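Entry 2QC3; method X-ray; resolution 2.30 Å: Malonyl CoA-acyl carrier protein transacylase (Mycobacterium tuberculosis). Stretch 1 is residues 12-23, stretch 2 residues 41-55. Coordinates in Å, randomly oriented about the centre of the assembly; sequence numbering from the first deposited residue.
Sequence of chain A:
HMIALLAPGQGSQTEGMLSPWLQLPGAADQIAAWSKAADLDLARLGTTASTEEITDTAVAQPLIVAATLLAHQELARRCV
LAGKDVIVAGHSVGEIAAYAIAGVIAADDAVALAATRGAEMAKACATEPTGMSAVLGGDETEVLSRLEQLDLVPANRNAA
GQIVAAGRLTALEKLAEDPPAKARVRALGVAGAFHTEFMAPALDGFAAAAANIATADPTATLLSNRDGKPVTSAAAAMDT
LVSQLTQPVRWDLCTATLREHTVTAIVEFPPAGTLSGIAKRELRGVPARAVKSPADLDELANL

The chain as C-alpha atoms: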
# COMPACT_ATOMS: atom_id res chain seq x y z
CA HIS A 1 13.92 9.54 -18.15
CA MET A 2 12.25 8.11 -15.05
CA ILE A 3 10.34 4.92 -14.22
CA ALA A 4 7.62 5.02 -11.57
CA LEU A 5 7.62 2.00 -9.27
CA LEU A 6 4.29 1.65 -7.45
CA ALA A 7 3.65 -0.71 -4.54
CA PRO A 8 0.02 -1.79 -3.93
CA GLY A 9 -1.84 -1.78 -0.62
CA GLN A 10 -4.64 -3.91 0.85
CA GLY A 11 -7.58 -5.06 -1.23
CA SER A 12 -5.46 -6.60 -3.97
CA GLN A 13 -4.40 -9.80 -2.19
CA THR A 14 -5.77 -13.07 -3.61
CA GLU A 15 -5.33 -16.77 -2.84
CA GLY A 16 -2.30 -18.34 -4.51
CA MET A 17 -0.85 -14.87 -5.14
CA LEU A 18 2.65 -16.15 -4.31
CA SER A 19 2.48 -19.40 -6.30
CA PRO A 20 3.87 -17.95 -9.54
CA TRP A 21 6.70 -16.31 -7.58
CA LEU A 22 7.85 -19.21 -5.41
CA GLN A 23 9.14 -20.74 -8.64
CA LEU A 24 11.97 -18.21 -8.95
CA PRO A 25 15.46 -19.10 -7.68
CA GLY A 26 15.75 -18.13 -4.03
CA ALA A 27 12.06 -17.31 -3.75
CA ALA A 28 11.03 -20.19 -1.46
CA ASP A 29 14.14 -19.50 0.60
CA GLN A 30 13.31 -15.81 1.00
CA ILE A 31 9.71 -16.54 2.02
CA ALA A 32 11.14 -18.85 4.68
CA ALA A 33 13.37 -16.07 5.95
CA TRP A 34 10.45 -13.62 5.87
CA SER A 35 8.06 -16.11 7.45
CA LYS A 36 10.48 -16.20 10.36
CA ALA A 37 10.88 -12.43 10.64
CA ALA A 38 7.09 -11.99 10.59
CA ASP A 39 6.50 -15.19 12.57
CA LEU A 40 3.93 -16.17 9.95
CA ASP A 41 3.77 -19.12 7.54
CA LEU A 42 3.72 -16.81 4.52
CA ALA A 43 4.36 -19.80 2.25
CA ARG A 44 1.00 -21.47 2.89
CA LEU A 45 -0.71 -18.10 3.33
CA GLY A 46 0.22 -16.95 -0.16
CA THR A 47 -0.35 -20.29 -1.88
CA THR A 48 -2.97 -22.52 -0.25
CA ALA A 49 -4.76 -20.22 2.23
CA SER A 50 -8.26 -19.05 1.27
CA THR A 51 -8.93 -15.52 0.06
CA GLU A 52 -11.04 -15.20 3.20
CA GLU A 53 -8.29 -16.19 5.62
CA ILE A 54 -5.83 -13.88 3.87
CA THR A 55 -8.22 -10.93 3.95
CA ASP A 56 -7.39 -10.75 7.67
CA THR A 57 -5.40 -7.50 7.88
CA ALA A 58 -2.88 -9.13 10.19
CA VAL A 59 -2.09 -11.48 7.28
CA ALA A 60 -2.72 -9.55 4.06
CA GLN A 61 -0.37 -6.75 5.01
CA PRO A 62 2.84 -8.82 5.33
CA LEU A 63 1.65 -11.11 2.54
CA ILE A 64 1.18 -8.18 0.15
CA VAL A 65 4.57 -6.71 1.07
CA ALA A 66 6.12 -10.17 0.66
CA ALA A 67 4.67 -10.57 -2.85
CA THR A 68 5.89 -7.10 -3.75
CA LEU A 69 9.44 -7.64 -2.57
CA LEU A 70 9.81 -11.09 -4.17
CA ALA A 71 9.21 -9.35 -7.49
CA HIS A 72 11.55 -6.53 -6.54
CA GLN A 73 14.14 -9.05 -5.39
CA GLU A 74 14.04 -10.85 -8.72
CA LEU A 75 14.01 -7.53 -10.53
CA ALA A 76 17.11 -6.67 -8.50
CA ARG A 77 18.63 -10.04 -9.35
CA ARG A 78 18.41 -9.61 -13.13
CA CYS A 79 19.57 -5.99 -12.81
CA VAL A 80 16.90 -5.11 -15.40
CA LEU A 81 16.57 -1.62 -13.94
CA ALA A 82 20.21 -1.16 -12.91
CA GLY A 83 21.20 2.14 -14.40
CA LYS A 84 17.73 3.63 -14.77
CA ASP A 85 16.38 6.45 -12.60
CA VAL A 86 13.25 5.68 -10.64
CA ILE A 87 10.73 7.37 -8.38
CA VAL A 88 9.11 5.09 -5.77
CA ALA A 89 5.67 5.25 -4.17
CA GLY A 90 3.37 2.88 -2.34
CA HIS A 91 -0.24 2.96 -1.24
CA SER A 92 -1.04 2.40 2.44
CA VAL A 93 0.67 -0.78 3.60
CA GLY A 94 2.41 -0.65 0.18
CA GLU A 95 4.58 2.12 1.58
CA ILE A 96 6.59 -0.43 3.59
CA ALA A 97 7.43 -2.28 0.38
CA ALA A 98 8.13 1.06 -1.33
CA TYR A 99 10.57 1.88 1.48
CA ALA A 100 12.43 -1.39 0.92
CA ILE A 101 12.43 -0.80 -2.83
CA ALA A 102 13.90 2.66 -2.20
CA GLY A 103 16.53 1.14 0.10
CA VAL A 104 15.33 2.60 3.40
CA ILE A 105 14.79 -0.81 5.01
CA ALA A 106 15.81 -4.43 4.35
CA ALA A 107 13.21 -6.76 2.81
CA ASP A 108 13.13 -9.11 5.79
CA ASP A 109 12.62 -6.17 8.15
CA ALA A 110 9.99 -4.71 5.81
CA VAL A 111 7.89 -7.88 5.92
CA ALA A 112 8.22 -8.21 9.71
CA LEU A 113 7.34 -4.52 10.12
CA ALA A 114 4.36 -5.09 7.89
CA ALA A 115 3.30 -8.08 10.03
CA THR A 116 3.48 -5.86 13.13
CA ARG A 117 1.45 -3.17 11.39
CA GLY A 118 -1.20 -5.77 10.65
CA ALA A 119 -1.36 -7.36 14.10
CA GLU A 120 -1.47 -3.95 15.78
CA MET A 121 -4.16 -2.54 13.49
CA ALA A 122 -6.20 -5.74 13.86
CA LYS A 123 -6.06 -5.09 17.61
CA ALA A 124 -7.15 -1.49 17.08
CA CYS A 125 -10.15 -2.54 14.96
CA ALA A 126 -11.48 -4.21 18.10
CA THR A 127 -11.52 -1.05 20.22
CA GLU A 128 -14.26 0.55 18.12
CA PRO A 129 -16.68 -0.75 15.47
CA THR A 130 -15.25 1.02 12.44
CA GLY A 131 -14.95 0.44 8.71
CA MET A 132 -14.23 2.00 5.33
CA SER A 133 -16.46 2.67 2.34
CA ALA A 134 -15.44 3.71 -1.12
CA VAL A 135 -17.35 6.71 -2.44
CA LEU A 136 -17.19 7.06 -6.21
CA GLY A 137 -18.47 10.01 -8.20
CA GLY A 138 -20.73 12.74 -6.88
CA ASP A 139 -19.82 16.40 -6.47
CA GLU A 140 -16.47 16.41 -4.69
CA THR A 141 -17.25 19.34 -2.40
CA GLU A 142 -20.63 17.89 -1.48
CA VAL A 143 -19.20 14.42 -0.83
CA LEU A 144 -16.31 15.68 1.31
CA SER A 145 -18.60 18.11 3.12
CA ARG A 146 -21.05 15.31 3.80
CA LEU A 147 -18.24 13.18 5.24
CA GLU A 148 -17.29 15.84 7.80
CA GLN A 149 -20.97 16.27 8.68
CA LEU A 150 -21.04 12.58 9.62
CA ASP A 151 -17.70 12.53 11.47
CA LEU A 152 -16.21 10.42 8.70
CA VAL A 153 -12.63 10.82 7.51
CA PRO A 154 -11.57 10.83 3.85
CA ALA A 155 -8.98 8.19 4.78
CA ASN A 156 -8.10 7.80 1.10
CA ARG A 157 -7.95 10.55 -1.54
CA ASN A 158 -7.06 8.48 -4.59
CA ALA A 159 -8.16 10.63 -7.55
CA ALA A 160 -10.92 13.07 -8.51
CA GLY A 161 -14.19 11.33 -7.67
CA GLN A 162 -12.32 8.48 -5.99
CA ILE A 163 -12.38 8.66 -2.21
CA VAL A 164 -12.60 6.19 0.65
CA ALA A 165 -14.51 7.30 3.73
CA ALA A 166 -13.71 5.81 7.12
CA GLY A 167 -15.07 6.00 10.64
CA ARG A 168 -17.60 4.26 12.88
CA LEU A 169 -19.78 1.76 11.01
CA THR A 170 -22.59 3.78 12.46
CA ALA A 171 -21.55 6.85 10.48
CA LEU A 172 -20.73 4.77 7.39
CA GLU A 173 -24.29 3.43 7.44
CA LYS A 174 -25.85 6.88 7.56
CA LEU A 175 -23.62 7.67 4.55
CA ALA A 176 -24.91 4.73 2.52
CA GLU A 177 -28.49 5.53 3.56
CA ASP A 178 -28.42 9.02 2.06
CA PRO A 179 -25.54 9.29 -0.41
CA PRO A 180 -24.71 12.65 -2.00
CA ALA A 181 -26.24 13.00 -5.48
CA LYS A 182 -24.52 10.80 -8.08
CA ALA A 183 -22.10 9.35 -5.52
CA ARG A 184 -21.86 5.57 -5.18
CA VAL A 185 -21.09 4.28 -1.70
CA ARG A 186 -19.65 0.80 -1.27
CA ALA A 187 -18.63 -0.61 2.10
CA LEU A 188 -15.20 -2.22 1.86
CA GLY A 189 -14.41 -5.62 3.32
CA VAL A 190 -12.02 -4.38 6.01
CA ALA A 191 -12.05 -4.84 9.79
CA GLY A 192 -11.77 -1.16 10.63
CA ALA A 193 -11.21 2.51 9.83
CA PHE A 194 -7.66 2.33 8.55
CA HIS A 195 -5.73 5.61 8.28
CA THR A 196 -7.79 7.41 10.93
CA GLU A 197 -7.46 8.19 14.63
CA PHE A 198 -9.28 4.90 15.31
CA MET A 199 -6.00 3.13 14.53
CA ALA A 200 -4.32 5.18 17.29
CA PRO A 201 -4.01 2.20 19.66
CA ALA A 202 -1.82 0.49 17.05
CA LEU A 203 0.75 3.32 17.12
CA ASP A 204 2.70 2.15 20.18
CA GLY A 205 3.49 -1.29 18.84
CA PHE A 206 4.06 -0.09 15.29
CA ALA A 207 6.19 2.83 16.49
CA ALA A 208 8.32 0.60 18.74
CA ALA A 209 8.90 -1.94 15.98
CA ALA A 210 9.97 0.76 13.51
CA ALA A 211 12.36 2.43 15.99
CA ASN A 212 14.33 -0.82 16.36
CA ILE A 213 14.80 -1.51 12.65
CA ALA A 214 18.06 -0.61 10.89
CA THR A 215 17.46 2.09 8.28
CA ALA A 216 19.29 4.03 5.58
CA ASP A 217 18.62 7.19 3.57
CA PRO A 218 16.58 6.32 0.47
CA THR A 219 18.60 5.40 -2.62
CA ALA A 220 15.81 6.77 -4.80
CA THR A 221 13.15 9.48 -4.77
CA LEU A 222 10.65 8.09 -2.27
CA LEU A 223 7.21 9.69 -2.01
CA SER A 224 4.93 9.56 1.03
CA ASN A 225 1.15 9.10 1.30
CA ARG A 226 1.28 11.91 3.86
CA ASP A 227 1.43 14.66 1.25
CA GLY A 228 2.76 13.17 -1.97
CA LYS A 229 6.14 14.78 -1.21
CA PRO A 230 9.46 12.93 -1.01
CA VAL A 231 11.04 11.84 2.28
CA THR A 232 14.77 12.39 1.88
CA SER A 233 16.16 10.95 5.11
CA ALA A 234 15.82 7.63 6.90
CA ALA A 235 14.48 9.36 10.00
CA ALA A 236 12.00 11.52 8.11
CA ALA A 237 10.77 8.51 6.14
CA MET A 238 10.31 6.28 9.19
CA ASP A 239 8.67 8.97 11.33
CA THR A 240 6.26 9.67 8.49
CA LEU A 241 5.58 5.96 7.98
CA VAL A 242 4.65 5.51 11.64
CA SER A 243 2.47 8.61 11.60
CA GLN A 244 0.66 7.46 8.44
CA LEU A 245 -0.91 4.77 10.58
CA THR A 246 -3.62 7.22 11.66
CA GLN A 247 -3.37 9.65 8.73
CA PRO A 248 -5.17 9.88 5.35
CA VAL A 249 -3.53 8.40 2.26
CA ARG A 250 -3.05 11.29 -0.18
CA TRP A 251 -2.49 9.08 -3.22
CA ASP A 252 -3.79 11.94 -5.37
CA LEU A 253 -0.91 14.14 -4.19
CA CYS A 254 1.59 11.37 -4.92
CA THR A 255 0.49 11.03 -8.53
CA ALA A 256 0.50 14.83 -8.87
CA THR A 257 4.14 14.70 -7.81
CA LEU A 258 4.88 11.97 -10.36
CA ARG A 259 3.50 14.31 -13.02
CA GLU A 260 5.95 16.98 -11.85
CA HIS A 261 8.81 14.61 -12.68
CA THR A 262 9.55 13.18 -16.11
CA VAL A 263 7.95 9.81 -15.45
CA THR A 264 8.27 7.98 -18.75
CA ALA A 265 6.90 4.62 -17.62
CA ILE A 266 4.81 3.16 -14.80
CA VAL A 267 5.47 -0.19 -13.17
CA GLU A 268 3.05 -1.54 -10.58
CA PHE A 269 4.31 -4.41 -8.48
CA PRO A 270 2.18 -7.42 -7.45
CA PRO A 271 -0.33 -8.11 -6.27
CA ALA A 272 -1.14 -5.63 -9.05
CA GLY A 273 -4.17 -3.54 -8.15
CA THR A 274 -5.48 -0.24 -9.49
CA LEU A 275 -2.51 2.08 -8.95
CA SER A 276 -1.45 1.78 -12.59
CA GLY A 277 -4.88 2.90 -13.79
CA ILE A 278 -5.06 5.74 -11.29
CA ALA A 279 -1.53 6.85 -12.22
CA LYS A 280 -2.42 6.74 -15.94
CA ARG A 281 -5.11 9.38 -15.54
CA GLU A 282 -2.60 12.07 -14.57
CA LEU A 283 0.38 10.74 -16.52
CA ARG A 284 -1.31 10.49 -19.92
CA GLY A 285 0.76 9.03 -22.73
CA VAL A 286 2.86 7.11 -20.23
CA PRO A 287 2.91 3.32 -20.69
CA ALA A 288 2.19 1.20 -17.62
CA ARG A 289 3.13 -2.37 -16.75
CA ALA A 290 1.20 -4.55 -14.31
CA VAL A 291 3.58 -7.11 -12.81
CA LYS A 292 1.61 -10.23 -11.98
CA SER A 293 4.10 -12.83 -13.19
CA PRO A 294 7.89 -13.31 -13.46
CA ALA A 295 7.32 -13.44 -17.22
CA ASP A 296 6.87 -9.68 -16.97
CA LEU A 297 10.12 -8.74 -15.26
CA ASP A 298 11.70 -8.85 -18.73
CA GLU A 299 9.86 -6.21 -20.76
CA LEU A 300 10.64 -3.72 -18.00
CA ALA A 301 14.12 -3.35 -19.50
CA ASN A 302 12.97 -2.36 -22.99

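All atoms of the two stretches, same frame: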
# COMPACT_ATOMS: atom_id res chain seq x y z
N SER A 12 -5.93 -5.95 -2.75
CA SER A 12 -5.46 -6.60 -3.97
C SER A 12 -5.05 -8.06 -3.75
O SER A 12 -4.96 -8.83 -4.71
CB SER A 12 -4.29 -5.82 -4.55
OG SER A 12 -3.31 -5.56 -3.56
N GLN A 13 -4.81 -8.44 -2.50
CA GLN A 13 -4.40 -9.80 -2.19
C GLN A 13 -5.43 -10.84 -2.66
O GLN A 13 -6.63 -10.61 -2.59
CB GLN A 13 -4.15 -9.96 -0.69
CG GLN A 13 -5.38 -9.87 0.21
CD GLN A 13 -6.00 -8.50 0.25
OE1 GLN A 13 -5.31 -7.49 0.10
NE2 GLN A 13 -7.31 -8.44 0.48
N THR A 14 -4.93 -11.98 -3.13
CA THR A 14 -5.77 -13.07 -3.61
C THR A 14 -5.10 -14.41 -3.34
O THR A 14 -3.87 -14.50 -3.33
CB THR A 14 -6.04 -12.96 -5.13
OG1 THR A 14 -4.79 -12.95 -5.83
CG2 THR A 14 -6.80 -11.68 -5.45
N GLU A 15 -5.89 -15.45 -3.11
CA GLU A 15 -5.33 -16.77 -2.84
C GLU A 15 -4.38 -17.21 -3.95
O GLU A 15 -4.60 -16.94 -5.13
CB GLU A 15 -6.46 -17.80 -2.67
CG GLU A 15 -7.52 -17.79 -3.76
CD GLU A 15 -8.68 -18.72 -3.44
OE1 GLU A 15 -9.38 -18.50 -2.42
OE2 GLU A 15 -8.91 -19.67 -4.22
N GLY A 16 -3.29 -17.87 -3.55
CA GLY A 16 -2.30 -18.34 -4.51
C GLY A 16 -1.48 -17.23 -5.14
O GLY A 16 -0.74 -17.48 -6.09
N MET A 17 -1.59 -16.02 -4.61
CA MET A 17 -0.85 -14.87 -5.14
C MET A 17 0.67 -15.05 -5.19
O MET A 17 1.35 -14.42 -6.00
CB MET A 17 -1.19 -13.61 -4.35
CG MET A 17 -0.89 -13.69 -2.86
SD MET A 17 -1.45 -12.24 -1.94
CE MET A 17 -0.05 -11.15 -2.18
N LEU A 18 1.21 -15.92 -4.34
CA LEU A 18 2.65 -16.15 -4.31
C LEU A 18 3.10 -17.35 -5.14
O LEU A 18 4.29 -17.50 -5.42
CB LEU A 18 3.14 -16.34 -2.88
CG LEU A 18 3.11 -15.15 -1.92
CD1 LEU A 18 3.79 -15.54 -0.62
CD2 LEU A 18 3.82 -13.96 -2.56
N SER A 19 2.16 -18.20 -5.52
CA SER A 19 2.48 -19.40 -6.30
C SER A 19 3.41 -19.15 -7.48
O SER A 19 4.47 -19.76 -7.58
CB SER A 19 1.19 -20.06 -6.81
OG SER A 19 0.43 -20.54 -5.72
N PRO A 20 3.03 -18.24 -8.38
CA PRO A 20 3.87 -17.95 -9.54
C PRO A 20 5.22 -17.32 -9.21
O PRO A 20 6.07 -17.20 -10.08
CB PRO A 20 2.99 -17.04 -10.37
CG PRO A 20 2.21 -16.28 -9.33
CD PRO A 20 1.84 -17.37 -8.36
N TRP A 21 5.42 -16.92 -7.96
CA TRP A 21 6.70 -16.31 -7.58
C TRP A 21 7.63 -17.26 -6.84
O TRP A 21 8.85 -17.12 -6.90
CB TRP A 21 6.47 -15.04 -6.76
CG TRP A 21 5.76 -13.97 -7.54
CD1 TRP A 21 4.44 -13.67 -7.50
CD2 TRP A 21 6.34 -13.12 -8.54
NE1 TRP A 21 4.14 -12.68 -8.41
CE2 TRP A 21 5.29 -12.32 -9.06
CE3 TRP A 21 7.63 -12.95 -9.05
CZ2 TRP A 21 5.50 -11.37 -10.07
CZ3 TRP A 21 7.84 -11.99 -10.05
CH2 TRP A 21 6.78 -11.22 -10.55
N LEU A 22 7.05 -18.25 -6.15
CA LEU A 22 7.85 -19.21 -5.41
C LEU A 22 8.61 -20.15 -6.35
O LEU A 22 9.30 -21.07 -5.90
CB LEU A 22 6.96 -20.03 -4.46
CG LEU A 22 6.30 -19.26 -3.32
CD1 LEU A 22 5.46 -20.22 -2.49
CD2 LEU A 22 7.36 -18.60 -2.46
N GLN A 23 8.46 -19.92 -7.65
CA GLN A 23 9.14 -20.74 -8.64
C GLN A 23 10.53 -20.18 -8.92
O GLN A 23 11.44 -20.91 -9.31
CB GLN A 23 8.32 -20.79 -9.94
CG GLN A 23 6.96 -21.47 -9.80
CD GLN A 23 6.12 -21.36 -11.06
OE1 GLN A 23 4.99 -21.85 -11.12
NE2 GLN A 23 6.67 -20.72 -12.09
N ASP A 41 3.51 -18.17 8.62
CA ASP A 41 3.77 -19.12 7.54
C ASP A 41 3.31 -18.49 6.24
O ASP A 41 2.29 -18.88 5.68
CB ASP A 41 3.00 -20.42 7.78
CG ASP A 41 3.52 -21.58 6.94
OD1 ASP A 41 3.81 -21.37 5.74
OD2 ASP A 41 3.62 -22.70 7.47
N LEU A 42 4.07 -17.50 5.76
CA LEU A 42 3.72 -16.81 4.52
C LEU A 42 3.60 -17.75 3.33
O LEU A 42 2.81 -17.51 2.42
CB LEU A 42 4.77 -15.73 4.22
CG LEU A 42 4.90 -14.61 5.27
CD1 LEU A 42 6.01 -13.66 4.87
CD2 LEU A 42 3.57 -13.87 5.38
N ALA A 43 4.38 -18.82 3.34
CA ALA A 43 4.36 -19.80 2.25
C ALA A 43 2.95 -20.34 2.00
O ALA A 43 2.42 -20.23 0.90
CB ALA A 43 5.30 -20.95 2.57
N ARG A 44 2.34 -20.92 3.03
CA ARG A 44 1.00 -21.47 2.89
C ARG A 44 -0.04 -20.36 2.73
O ARG A 44 -1.03 -20.52 2.03
CB ARG A 44 0.63 -22.34 4.09
CG ARG A 44 0.81 -21.66 5.44
CD ARG A 44 0.15 -22.44 6.57
NE ARG A 44 -1.19 -21.93 6.88
CZ ARG A 44 -2.23 -21.99 6.05
NH1 ARG A 44 -2.11 -22.53 4.85
NH2 ARG A 44 -3.40 -21.48 6.43
N LEU A 45 0.20 -19.23 3.39
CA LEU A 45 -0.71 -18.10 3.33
C LEU A 45 -0.86 -17.56 1.91
O LEU A 45 -1.96 -17.23 1.48
CB LEU A 45 -0.23 -16.98 4.26
CG LEU A 45 -0.31 -17.30 5.75
CD1 LEU A 45 0.39 -16.22 6.56
CD2 LEU A 45 -1.77 -17.42 6.16
N GLY A 46 0.26 -17.47 1.19
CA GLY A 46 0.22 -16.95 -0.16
C GLY A 46 -0.03 -17.97 -1.26
O GLY A 46 -0.15 -17.61 -2.43
N THR A 47 -0.12 -19.25 -0.89
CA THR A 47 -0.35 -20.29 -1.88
C THR A 47 -1.66 -21.05 -1.67
O THR A 47 -2.55 -21.01 -2.52
CB THR A 47 0.82 -21.31 -1.93
OG1 THR A 47 1.01 -21.88 -0.63
CG2 THR A 47 2.09 -20.63 -2.38
N THR A 48 -1.78 -21.73 -0.54
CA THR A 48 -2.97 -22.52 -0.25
C THR A 48 -4.10 -21.81 0.50
O THR A 48 -5.28 -22.05 0.22
CB THR A 48 -2.60 -23.80 0.54
OG1 THR A 48 -1.94 -23.44 1.76
CG2 THR A 48 -1.68 -24.68 -0.29
N ALA A 49 -3.76 -20.94 1.45
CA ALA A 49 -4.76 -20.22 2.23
C ALA A 49 -5.90 -19.67 1.37
O ALA A 49 -5.70 -19.33 0.20
CB ALA A 49 -4.11 -19.10 3.02
N SER A 50 -7.08 -19.57 1.97
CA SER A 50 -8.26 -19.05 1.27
C SER A 50 -8.28 -17.53 1.26
O SER A 50 -7.80 -16.88 2.19
CB SER A 50 -9.53 -19.57 1.94
OG SER A 50 -9.62 -19.07 3.27
N THR A 51 -8.84 -16.96 0.19
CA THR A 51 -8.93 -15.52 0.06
C THR A 51 -9.52 -14.91 1.33
O THR A 51 -9.19 -13.79 1.70
CB THR A 51 -9.81 -15.12 -1.14
OG1 THR A 51 -9.17 -15.54 -2.36
CG2 THR A 51 -10.02 -13.61 -1.19
N GLU A 52 -10.39 -15.66 1.99
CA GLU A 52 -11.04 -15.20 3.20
C GLU A 52 -10.07 -15.12 4.38
O GLU A 52 -10.07 -14.14 5.13
CB GLU A 52 -12.21 -16.12 3.56
CG GLU A 52 -13.24 -16.26 2.44
CD GLU A 52 -14.42 -17.12 2.84
OE1 GLU A 52 -14.20 -18.30 3.19
OE2 GLU A 52 -15.56 -16.62 2.80
N GLU A 53 -9.25 -16.16 4.54
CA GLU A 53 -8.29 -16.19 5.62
C GLU A 53 -7.22 -15.12 5.44
O GLU A 53 -6.73 -14.54 6.41
CB GLU A 53 -7.62 -17.56 5.72
CG GLU A 53 -6.36 -17.56 6.58
CD GLU A 53 -5.75 -18.94 6.77
OE1 GLU A 53 -5.78 -19.74 5.82
OE2 GLU A 53 -5.24 -19.21 7.88
N ILE A 54 -6.86 -14.86 4.18
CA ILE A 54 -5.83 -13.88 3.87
C ILE A 54 -6.34 -12.44 3.87
O ILE A 54 -5.55 -11.49 3.81
CB ILE A 54 -5.18 -14.17 2.51
CG1 ILE A 54 -6.22 -14.05 1.40
CG2 ILE A 54 -4.54 -15.55 2.53
CD1 ILE A 54 -5.64 -14.12 -0.00
N THR A 55 -7.65 -12.27 3.93
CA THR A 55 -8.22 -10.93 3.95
C THR A 55 -8.08 -10.34 5.36
O THR A 55 -8.36 -9.17 5.59
CB THR A 55 -9.70 -10.96 3.52
OG1 THR A 55 -9.78 -11.44 2.18
CG2 THR A 55 -10.31 -9.56 3.58
O HOH W 1 -1.11 -22.04 -4.47

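How does Glu15 come to hold the start of the second helical segment? Its CB points toward the other stretch, and with chi1 at 50° (p) and chi2 at -173° (t) the side chain extends past Ala49, whose O lies 3.3 Å from Glu15 CB. That path brings the carboxylate to Thr51, and chi3, 62°, sets the turn of its plane about CG-CD. There Glu15 OE1 accepts two hydrogen bonds, from Thr51 N at 3.1 Å and from Thr51 OG1 at 3.0 Å. Thr51 can offer both donors to one oxygen because its m rotamer places OG1 on the same side as its own backbone N. The hydroxyl oxygen also receives a weak hydrogen bond from the backbone, Glu15 N to Thr51 OG1 at 3.4 Å, so backbone and side chain of Glu15 both engage this threonine. Just before it, Ser50 serves as N-cap: in its p rotamer, Ser50 OG accepts from Glu53 N at 3.2 Å.

What makes the closest approach of the two backbones possible? Gly16 and Thr47 lie with their CA atoms 3.8 Å apart, and Gly16 CA comes within 3.3 Å of Thr47 O. Gly16 has phi 71°, a value that favours glycine, and stands in the type II turn from Thr14 to Met17. The next turn, type I from Gly16 to Ser19, directs Leu18 N at Gly46 O, giving a nearly straight hydrogen bond of 2.9 Å. Met17 N is almost as near to Gly46 O, at 3.1 Å, but its angle is too poor for a bond. Gly46 matters for space as well: a CB there would point toward the first stretch and fall 2.4 Å from Leu18 CD1, a clash. The absence of a side chain leaves room for that methyl group, which also reaches to 3.8 Å from Leu42 O.

Why does Thr47 present a methyl group to this contact? In its p rotamer, Thr47 OG1 donates to Ala43 O at 2.7 Å, turning the hydroxyl back onto its own helix. CG2 is left to face the first stretch, where Leu22 CD1 packs at 3.4 Å from Thr47 CG2 and Ser19 OG lies 3.7 Å from the same methyl. Leu22, with chi1 m and chi2 t, extends toward it. Nearby, a water joins Ser19 to the Thr47 backbone, 2.5 Å from Ser19 OG and donating to Thr47 O at 2.6 Å.

What fills the other end of the contact? Ile54 points toward the first stretch, and its p, t conformation carries CD1 against the backbone there, 3.4 Å from both Thr14 C and Glu15 N. Gln13 also points across, its CG 4.0 Å from Ile54 O; the p turn at chi1 and m turn at chi2 fold the chain so that Gln13 NE2 approaches Thr55 OG1, but at 4.2 Å no hydrogen bond forms. Thr55 OG1 instead donates to Thr51 O at a very short 2.5 Å, a bond within its own stretch.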